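YchF GTP-binding protein (Schizosaccharomyces pombe, PDB 1NI3) hydrolyses ATP, and GTP less efficiently, with magnesium as cofactor, and negatively regulates the G2/M transition of the cell cycle. Local coordinates at residues A[23-28]-A[35-40]. Residues are numbered along the deposited sequence; the frame is centred on the assembly and turned at random.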
ATOM      1  N   THR A  23       1.770   1.656  -4.558  1.00 40.51           N
ATOM      2  CA  THR A  23       1.012   2.703  -3.877  1.00 38.01           C
ATOM      3  C   THR A  23       1.436   4.035  -4.483  1.00 38.25           C
ATOM      4  O   THR A  23       2.595   4.195  -4.885  1.00 36.84           O
ATOM      5  CB  THR A  23       1.340   2.775  -2.375  1.00 37.55           C
ATOM      6  OG1 THR A  23       2.670   3.280  -2.195  1.00 38.62           O
ATOM      7  CG2 THR A  23       1.265   1.402  -1.742  1.00 32.57           C
ATOM      8  N   GLY A  24       0.506   4.987  -4.552  1.00 34.38           N
ATOM      9  CA  GLY A  24       0.813   6.297  -5.107  1.00 32.74           C
ATOM     10  C   GLY A  24       0.458   7.364  -4.097  1.00 34.40           C
ATOM     11  O   GLY A  24      -0.450   7.160  -3.292  1.00 35.35           O
ATOM     12  N   ILE A  25       1.185   8.479  -4.105  1.00 34.55           N
ATOM     13  CA  ILE A  25       0.910   9.569  -3.170  1.00 35.83           C
ATOM     14  C   ILE A  25      -0.128  10.579  -3.694  1.00 41.28           C
ATOM     15  O   ILE A  25       0.097  11.281  -4.685  1.00 44.11           O
ATOM     16  CB  ILE A  25       2.183  10.329  -2.845  1.00 32.97           C
ATOM     17  CG1 ILE A  25       3.210   9.348  -2.288  1.00 35.22           C
ATOM     18  CG2 ILE A  25       1.883  11.489  -1.885  1.00 29.25           C
ATOM     19  CD1 ILE A  25       4.473   9.990  -1.733  1.00 35.33           C
ATOM     20  N   VAL A  26      -1.259  10.649  -3.001  1.00 41.93           N
ATOM     21  CA  VAL A  26      -2.368  11.527  -3.346  1.00 41.66           C
ATOM     22  C   VAL A  26      -2.468  12.700  -2.376  1.00 47.64           C
ATOM     23  O   VAL A  26      -2.274  12.549  -1.163  1.00 51.77           O
ATOM     24  CB  VAL A  26      -3.699  10.752  -3.303  1.00 37.49           C
ATOM     25  CG1 VAL A  26      -4.861  11.698  -3.046  1.00 36.92           C
ATOM     26  CG2 VAL A  26      -3.882   9.993  -4.600  1.00 33.44           C
ATOM     27  N   GLY A  27      -2.802  13.870  -2.907  1.00 50.14           N
ATOM     28  CA  GLY A  27      -2.929  15.036  -2.053  1.00 51.24           C
ATOM     29  C   GLY A  27      -3.416  16.289  -2.749  1.00 51.50           C
ATOM     30  O   GLY A  27      -3.423  16.375  -3.970  1.00 54.94           O
HETATM   31  N   MSE A  28      -3.825  17.267  -1.957  1.00 54.75           N
HETATM   32  CA  MSE A  28      -4.298  18.523  -2.492  1.00 56.74           C
HETATM   33  C   MSE A  28      -3.076  19.401  -2.731  1.00 55.71           C
HETATM   34  O   MSE A  28      -2.092  19.299  -2.016  1.00 57.95           O
HETATM   35  CB  MSE A  28      -5.245  19.185  -1.488  1.00 61.81           C
HETATM   36  CG  MSE A  28      -6.304  20.040  -2.122  1.00 71.59           C
HETATM   37 SE   MSE A  28      -7.360  19.051  -3.432  1.00 82.97          SE
HETATM   38  CE  MSE A  28      -8.764  18.440  -2.249  1.00 78.60           C
ATOM     39  N   THR A  35       7.864  17.145  -1.366  1.00 47.80           N
ATOM     40  CA  THR A  35       8.897  17.115  -0.345  1.00 48.02           C
ATOM     41  C   THR A  35       8.865  15.787   0.404  1.00 46.41           C
ATOM     42  O   THR A  35       9.912  15.313   0.835  1.00 46.90           O
ATOM     43  CB  THR A  35       8.725  18.270   0.644  1.00 48.08           C
ATOM     44  OG1 THR A  35       7.369  18.737   0.591  1.00 48.52           O
ATOM     45  CG2 THR A  35       9.670  19.407   0.287  1.00 49.51           C
ATOM     46  N   PHE A  36       7.677  15.192   0.539  1.00 44.63           N
ATOM     47  CA  PHE A  36       7.527  13.912   1.216  1.00 41.63           C
ATOM     48  C   PHE A  36       8.194  12.838   0.387  1.00 42.15           C
ATOM     49  O   PHE A  36       8.913  11.986   0.915  1.00 42.96           O
ATOM     50  CB  PHE A  36       6.049  13.559   1.405  1.00 38.66           C
ATOM     51  CG  PHE A  36       5.835  12.221   2.065  1.00 35.24           C
ATOM     52  CD1 PHE A  36       6.485  11.911   3.258  1.00 34.77           C
ATOM     53  CD2 PHE A  36       5.003  11.257   1.489  1.00 34.14           C
ATOM     54  CE1 PHE A  36       6.326  10.640   3.862  1.00 33.90           C
ATOM     55  CE2 PHE A  36       4.832   9.985   2.080  1.00 30.81           C
ATOM     56  CZ  PHE A  36       5.487   9.680   3.270  1.00 29.84           C
ATOM     57  N   PHE A  37       7.949  12.890  -0.916  1.00 40.54           N
ATOM     58  CA  PHE A  37       8.533  11.926  -1.835  1.00 40.73           C
ATOM     59  C   PHE A  37      10.058  12.030  -1.843  1.00 43.79           C
ATOM     60  O   PHE A  37      10.760  11.041  -1.610  1.00 43.30           O
ATOM     61  CB  PHE A  37       8.013  12.158  -3.247  1.00 35.12           C
ATOM     62  CG  PHE A  37       8.472  11.136  -4.224  1.00 30.45           C
ATOM     63  CD1 PHE A  37       7.850   9.898  -4.294  1.00 33.04           C
ATOM     64  CD2 PHE A  37       9.559  11.386  -5.041  1.00 27.89           C
ATOM     65  CE1 PHE A  37       8.309   8.918  -5.176  1.00 35.14           C
ATOM     66  CE2 PHE A  37      10.024  10.420  -5.922  1.00 28.55           C
ATOM     67  CZ  PHE A  37       9.399   9.183  -5.986  1.00 33.24           C
ATOM     68  N   ARG A  38      10.568  13.232  -2.100  1.00 46.48           N
ATOM     69  CA  ARG A  38      12.011  13.433  -2.127  1.00 49.41           C
ATOM     70  C   ARG A  38      12.634  12.941  -0.823  1.00 45.53           C
ATOM     71  O   ARG A  38      13.762  12.452  -0.810  1.00 45.23           O
ATOM     72  CB  ARG A  38      12.350  14.911  -2.361  1.00 55.40           C
ATOM     73  CG  ARG A  38      13.830  15.153  -2.691  1.00 64.80           C
ATOM     74  CD  ARG A  38      14.206  16.630  -2.644  1.00 70.17           C
ATOM     75  NE  ARG A  38      13.572  17.392  -3.715  1.00 78.57           N
ATOM     76  CZ  ARG A  38      13.943  17.346  -4.993  1.00 82.21           C
ATOM     77  NH1 ARG A  38      14.954  16.570  -5.366  1.00 85.38           N
ATOM     78  NH2 ARG A  38      13.305  18.076  -5.901  1.00 84.08           N
ATOM     79  N   ALA A  39      11.891  13.077   0.271  1.00 42.31           N
ATOM     80  CA  ALA A  39      12.346  12.637   1.598  1.00 39.36           C
ATOM     81  C   ALA A  39      12.526  11.121   1.609  1.00 38.30           C
ATOM     82  O   ALA A  39      13.567  10.599   2.023  1.00 35.83           O
ATOM     83  CB  ALA A  39      11.325  13.030   2.653  1.00 37.49           C
ATOM     84  N   ILE A  40      11.483  10.422   1.177  1.00 33.84           N
ATOM     85  CA  ILE A  40      11.512   8.977   1.112  1.00 31.71           C
ATOM     86  C   ILE A  40      12.727   8.558   0.293  1.00 30.80           C
ATOM     87  O   ILE A  40      13.580   7.813   0.761  1.00 33.81           O
ATOM     88  CB  ILE A  40      10.242   8.440   0.441  1.00 30.08           C
ATOM     89  CG1 ILE A  40       9.027   8.756   1.293  1.00 30.30           C
ATOM     90  CG2 ILE A  40      10.363   6.961   0.242  1.00 28.52           C
ATOM     91  CD1 ILE A  40       7.736   8.339   0.638  1.00 28.93           C
TER
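Ile25 reaches from the strand to the helix with one atom, its CD1 methyl, which meets the rings of both Phe36 and Phe37. The closest touch is to Phe36, where Ile25 CD1 lies 3.5 Å from CD2 and, a little further off, also meets the adjoining CE2; the methyl comes at this ring obliquely. Phe37 receives it differently: Ile25 CD1 approaches the Phe37 ring edge-on, 4.2 Å from Phe37 CD1. What carries the methyl so far is an extended side chain, with CG1 beside the backbone N (chi1 -57°) and CD1 swung out anti to CA (chi2 -172°). Strand 23-27 and helix 35-40 run roughly antiparallel at 149°, their axes 10.6 Å apart at closest approach, a separation that side chains alone bridge, for no hydrogen bond crosses it.

Chain order here is strand, loop, helix, the P-loop (Walker A) unit of the G domain. The strand leads into the loop that, with the first turn of helix 33-42, supplies Asn30 to Thr35, predicted to bind ATP, and the helix carries the chain back along the sheet, packing on it through this apolar layer. Thr35, the last of these, immediately precedes Phe36; Ser34, probably a magnesium ligand as in relatives, comes just before Thr35.

On the helix, Ile40 CD1 lies over one face of the Phe36 ring, 3.6 Å above its plane and nearer its periphery than its centre, and it also meets Ile25 more loosely, methyl to methyl, Ile40 CD1 to Ile25 CD1 at 4.4 Å. Neighbouring strands help enclose Ile25, whose side chain also touches Val89 of strand 81-90 and Val122 of strand 118-124. Phe36 in turn packs against Val267, at the start of helix 267-273.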